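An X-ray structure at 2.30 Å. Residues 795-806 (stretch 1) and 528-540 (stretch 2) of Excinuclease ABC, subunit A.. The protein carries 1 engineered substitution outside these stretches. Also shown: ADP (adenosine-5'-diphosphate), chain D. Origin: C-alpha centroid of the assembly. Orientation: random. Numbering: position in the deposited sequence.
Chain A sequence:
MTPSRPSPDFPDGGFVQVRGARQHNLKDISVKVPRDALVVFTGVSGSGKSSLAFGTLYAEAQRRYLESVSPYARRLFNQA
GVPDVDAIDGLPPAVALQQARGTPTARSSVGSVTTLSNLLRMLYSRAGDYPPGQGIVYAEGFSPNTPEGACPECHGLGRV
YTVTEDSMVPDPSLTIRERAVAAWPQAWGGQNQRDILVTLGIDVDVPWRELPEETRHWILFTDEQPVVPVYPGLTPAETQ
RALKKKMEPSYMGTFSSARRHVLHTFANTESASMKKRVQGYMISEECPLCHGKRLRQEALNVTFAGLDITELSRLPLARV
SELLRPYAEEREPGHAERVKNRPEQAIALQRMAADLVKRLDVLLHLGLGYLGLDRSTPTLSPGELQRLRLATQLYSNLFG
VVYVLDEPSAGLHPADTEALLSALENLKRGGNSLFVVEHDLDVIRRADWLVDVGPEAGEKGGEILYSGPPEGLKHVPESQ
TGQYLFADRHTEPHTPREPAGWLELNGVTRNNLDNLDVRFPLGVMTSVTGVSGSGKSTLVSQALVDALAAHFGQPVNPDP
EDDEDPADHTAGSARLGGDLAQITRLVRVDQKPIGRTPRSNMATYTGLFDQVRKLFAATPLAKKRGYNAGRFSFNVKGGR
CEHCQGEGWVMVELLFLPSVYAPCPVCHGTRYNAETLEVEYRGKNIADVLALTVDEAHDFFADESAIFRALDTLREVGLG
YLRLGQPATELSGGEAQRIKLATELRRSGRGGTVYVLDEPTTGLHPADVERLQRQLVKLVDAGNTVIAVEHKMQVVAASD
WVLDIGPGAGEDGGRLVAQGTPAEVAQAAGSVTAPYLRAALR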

# COMPACT_ATOMS: atom_id res chain seq x y z
N VAL A 795 -11.03 31.50 -29.33
CA VAL A 795 -12.11 32.11 -28.57
C VAL A 795 -11.92 33.61 -28.40
O VAL A 795 -12.89 34.37 -28.43
CB VAL A 795 -12.22 31.45 -27.17
CG1 VAL A 795 -13.10 32.29 -26.24
CG2 VAL A 795 -12.78 30.05 -27.30
N VAL A 796 -10.68 34.03 -28.22
CA VAL A 796 -10.31 35.44 -28.08
C VAL A 796 -10.58 36.23 -29.37
O VAL A 796 -10.87 37.41 -29.34
CB VAL A 796 -8.84 35.58 -27.60
CG1 VAL A 796 -8.39 37.04 -27.50
CG2 VAL A 796 -8.68 34.90 -26.26
N ALA A 797 -10.51 35.53 -30.50
CA ALA A 797 -10.74 36.09 -31.81
C ALA A 797 -12.23 36.38 -32.10
O ALA A 797 -12.55 37.13 -33.03
CB ALA A 797 -10.15 35.18 -32.87
N ALA A 798 -13.13 35.79 -31.33
CA ALA A 798 -14.57 36.07 -31.49
C ALA A 798 -15.19 36.83 -30.31
O ALA A 798 -16.41 36.93 -30.20
CB ALA A 798 -15.33 34.79 -31.77
N SER A 799 -14.35 37.39 -29.44
CA SER A 799 -14.81 38.32 -28.41
C SER A 799 -15.24 39.64 -29.04
O SER A 799 -15.08 39.83 -30.25
CB SER A 799 -13.69 38.58 -27.41
OG SER A 799 -13.30 37.36 -26.83
N ASP A 800 -15.79 40.54 -28.22
CA ASP A 800 -16.09 41.93 -28.63
C ASP A 800 -15.05 42.93 -28.12
O ASP A 800 -14.90 44.02 -28.68
CB ASP A 800 -17.48 42.34 -28.14
CG ASP A 800 -18.58 41.43 -28.64
OD1 ASP A 800 -18.81 41.43 -29.87
OD2 ASP A 800 -19.21 40.71 -27.83
N TRP A 801 -14.36 42.56 -27.03
CA TRP A 801 -13.31 43.35 -26.39
C TRP A 801 -12.23 42.41 -25.81
O TRP A 801 -12.49 41.21 -25.65
CB TRP A 801 -13.92 44.22 -25.29
CG TRP A 801 -13.04 45.32 -24.79
CD1 TRP A 801 -12.29 45.31 -23.65
CD2 TRP A 801 -12.83 46.61 -25.39
NE1 TRP A 801 -11.62 46.48 -23.51
CE2 TRP A 801 -11.93 47.31 -24.56
CE3 TRP A 801 -13.31 47.24 -26.55
CZ2 TRP A 801 -11.49 48.62 -24.85
CZ3 TRP A 801 -12.88 48.54 -26.84
CH2 TRP A 801 -11.97 49.21 -26.00
N VAL A 802 -11.03 42.93 -25.53
CA VAL A 802 -9.91 42.13 -24.99
C VAL A 802 -9.04 42.91 -24.00
O VAL A 802 -8.71 44.07 -24.25
CB VAL A 802 -8.97 41.53 -26.11
CG1 VAL A 802 -7.79 40.79 -25.51
CG2 VAL A 802 -9.74 40.61 -27.07
N LEU A 803 -8.68 42.27 -22.90
CA LEU A 803 -7.77 42.84 -21.89
C LEU A 803 -6.50 42.01 -21.75
O LEU A 803 -6.51 40.92 -21.17
CB LEU A 803 -8.48 42.94 -20.52
CG LEU A 803 -9.15 44.23 -20.06
CD1 LEU A 803 -10.30 44.66 -20.96
CD2 LEU A 803 -9.69 44.03 -18.65
N ASP A 804 -5.40 42.53 -22.28
CA ASP A 804 -4.13 41.82 -22.19
C ASP A 804 -3.41 42.22 -20.91
O ASP A 804 -3.14 43.40 -20.69
CB ASP A 804 -3.25 42.12 -23.41
CG ASP A 804 -2.15 41.11 -23.59
OD1 ASP A 804 -2.45 39.91 -23.53
OD2 ASP A 804 -0.99 41.50 -23.81
N ILE A 805 -3.12 41.25 -20.07
CA ILE A 805 -2.60 41.51 -18.75
C ILE A 805 -1.11 41.20 -18.66
O ILE A 805 -0.64 40.22 -19.25
CB ILE A 805 -3.39 40.74 -17.67
CG1 ILE A 805 -4.83 41.27 -17.58
CG2 ILE A 805 -2.70 40.80 -16.31
CD1 ILE A 805 -4.99 42.81 -17.44
N GLY A 806 -0.41 42.09 -17.96
CA GLY A 806 1.01 42.00 -17.57
C GLY A 806 1.94 41.54 -18.65
O GLY A 806 1.58 40.63 -19.42
PB ADP D . -2.58 33.68 -14.02
O1B ADP D . -1.87 32.37 -14.25
O2B ADP D . -4.01 33.58 -13.57
O3B ADP D . -2.35 34.62 -15.16
PA ADP D . -2.41 34.45 -11.22
O1A ADP D . -2.15 33.18 -10.49
O2A ADP D . -3.78 35.06 -11.24
O3A ADP D . -1.85 34.36 -12.74
O5' ADP D . -1.46 35.53 -10.48
C5' ADP D . -0.06 35.59 -10.73
C4' ADP D . 0.75 35.91 -9.48
O4' ADP D . -0.05 35.85 -8.30
C3' ADP D . 1.81 34.83 -9.33
O3' ADP D . 3.02 35.42 -8.86
C2' ADP D . 1.23 33.89 -8.29
O2' ADP D . 2.22 33.13 -7.59
C1' ADP D . 0.43 34.83 -7.41
N9 ADP D . -0.68 34.10 -6.75
C8 ADP D . -1.86 33.77 -7.33
N7 ADP D . -2.68 33.12 -6.46
C5 ADP D . -1.99 33.02 -5.30
C6 ADP D . -2.26 32.44 -3.96
N6 ADP D . -3.44 31.82 -3.70
N1 ADP D . -1.29 32.55 -3.01
C2 ADP D . -0.11 33.15 -3.26
N3 ADP D . 0.20 33.70 -4.46
C4 ADP D . -0.68 33.67 -5.50
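Stretch 2 (528-540) VTGVSGSGKSTLV

How does stretch 2 lie on stretch 1? Its first residues form a strand that runs parallel to the strand 801-805, with Val528 beside Leu803 (CA to CA 4.8 Å) and Thr529 beside Asp804 (4.9 Å between their CA atoms). Thr529 serves as the backbone rung: its N donates to Leu803 O at 3.0 Å, and its O accepts from Ile805 N at 2.9 Å. One residue of stretch 2 thus satisfies a carbonyl and an amide two positions apart.

What do the side chains add? On the face carrying Asp804 and Thr529, Thr529 OG1 donates to Asp804 OD1 at 3.1 Å, though the position of that oxygen is less certain; Asp804 OD2 is satisfied elsewhere in the structure. Thr529 CG2 also meets Val796 CG2 at 3.5 Å. Ile805 points toward stretch 2, placing CG1 3.9 Å from Val528 CG1 and CD1 4.0 Å from Leu539 CD2, so it packs against both the strand and the helix that follows.

How does the chain turn from strand to helix? Gly530 has phi 142°, and a CB there would lie 2.7 Å from Ile805 O, a clash. A type II turn from Val531 to Ser534 follows, in which Val531 O accepts from Ser534 N at 3.1 Å and from Ser534 OG at a very short 2.5 Å. Water 1 joins the stretches, accepting from Val531 N at 3.1 Å and donating to Gly806 O at 2.6 Å. Gly535 then occupies the N-cap position before the helix.

What occupies the donors beyond the contact? Lys536 NZ donates to Gly530 O at 3.1 Å and to ADP O3B at 2.8 Å. Gly533 N reaches ADP O1B at 2.7 Å, and Gly535 N bonds ADP O3B at 3.2 Å. These donors hold the terminal phosphate of the nucleotide.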

# COMPACT_ATOMS: atom_id res chain seq x y z
N VAL A 528 -10.05 37.98 -21.10
CA VAL A 528 -8.88 38.45 -20.36
C VAL A 528 -7.69 37.51 -20.58
O VAL A 528 -7.63 36.40 -20.01
CB VAL A 528 -9.21 38.62 -18.88
CG1 VAL A 528 -8.00 39.11 -18.13
CG2 VAL A 528 -10.41 39.59 -18.71
N THR A 529 -6.75 37.97 -21.39
CA THR A 529 -5.61 37.19 -21.83
C THR A 529 -4.27 37.62 -21.21
O THR A 529 -4.18 38.64 -20.53
CB THR A 529 -5.52 37.18 -23.38
OG1 THR A 529 -5.14 38.47 -23.85
CG2 THR A 529 -6.85 36.83 -24.02
N GLY A 530 -3.22 36.85 -21.47
CA GLY A 530 -1.92 37.08 -20.84
C GLY A 530 -1.20 35.79 -20.49
O GLY A 530 -1.82 34.72 -20.42
N VAL A 531 0.12 35.91 -20.28
CA VAL A 531 1.04 34.82 -19.87
C VAL A 531 0.60 34.15 -18.54
O VAL A 531 -0.12 34.76 -17.74
CB VAL A 531 2.50 35.41 -19.78
CG1 VAL A 531 3.28 34.93 -18.57
CG2 VAL A 531 3.27 35.20 -21.09
N SER A 532 1.02 32.89 -18.32
CA SER A 532 0.71 32.21 -17.06
C SER A 532 1.42 32.94 -15.93
O SER A 532 2.58 33.32 -16.06
CB SER A 532 1.16 30.75 -17.07
OG SER A 532 0.85 30.12 -18.30
N GLY A 533 0.70 33.15 -14.83
CA GLY A 533 1.26 33.89 -13.70
C GLY A 533 1.24 35.40 -13.87
O GLY A 533 1.82 36.12 -13.05
N SER A 534 0.58 35.87 -14.93
CA SER A 534 0.37 37.30 -15.19
C SER A 534 -0.47 37.97 -14.13
O SER A 534 -0.03 38.94 -13.51
CB SER A 534 -0.32 37.50 -16.53
OG SER A 534 0.55 37.14 -17.58
N GLY A 535 -1.70 37.49 -13.93
CA GLY A 535 -2.62 38.08 -12.96
C GLY A 535 -4.08 38.11 -13.37
O GLY A 535 -4.90 38.69 -12.67
N LYS A 536 -4.40 37.48 -14.48
CA LYS A 536 -5.77 37.36 -15.01
C LYS A 536 -6.73 36.76 -13.99
O LYS A 536 -7.77 37.34 -13.65
CB LYS A 536 -5.76 36.45 -16.25
CG LYS A 536 -4.52 36.53 -17.09
CD LYS A 536 -4.67 35.66 -18.30
CE LYS A 536 -4.50 34.17 -17.99
NZ LYS A 536 -3.07 33.86 -17.74
N SER A 537 -6.37 35.58 -13.52
CA SER A 537 -7.07 34.92 -12.44
C SER A 537 -7.14 35.77 -11.16
O SER A 537 -8.18 35.79 -10.49
CB SER A 537 -6.45 33.52 -12.22
OG SER A 537 -6.51 33.11 -10.88
N THR A 538 -6.06 36.48 -10.85
CA THR A 538 -6.00 37.39 -9.69
C THR A 538 -6.91 38.61 -9.88
O THR A 538 -7.52 39.07 -8.93
CB THR A 538 -4.55 37.86 -9.38
OG1 THR A 538 -3.65 36.75 -9.47
CG2 THR A 538 -4.45 38.43 -8.00
N LEU A 539 -6.99 39.12 -11.11
CA LEU A 539 -7.88 40.23 -11.45
C LEU A 539 -9.35 39.82 -11.54
O LEU A 539 -10.21 40.45 -10.93
CB LEU A 539 -7.45 40.89 -12.76
CG LEU A 539 -8.25 42.09 -13.28
CD1 LEU A 539 -8.08 43.33 -12.42
CD2 LEU A 539 -7.86 42.40 -14.71
N VAL A 540 -9.62 38.75 -12.29
CA VAL A 540 -10.99 38.41 -12.70
C VAL A 540 -11.70 37.52 -11.70
O VAL A 540 -12.74 37.87 -11.18
CB VAL A 540 -11.03 37.75 -14.10
CG1 VAL A 540 -12.45 37.38 -14.50
CG2 VAL A 540 -10.40 38.68 -15.15
O HOH W 1 0.74 38.81 -21.13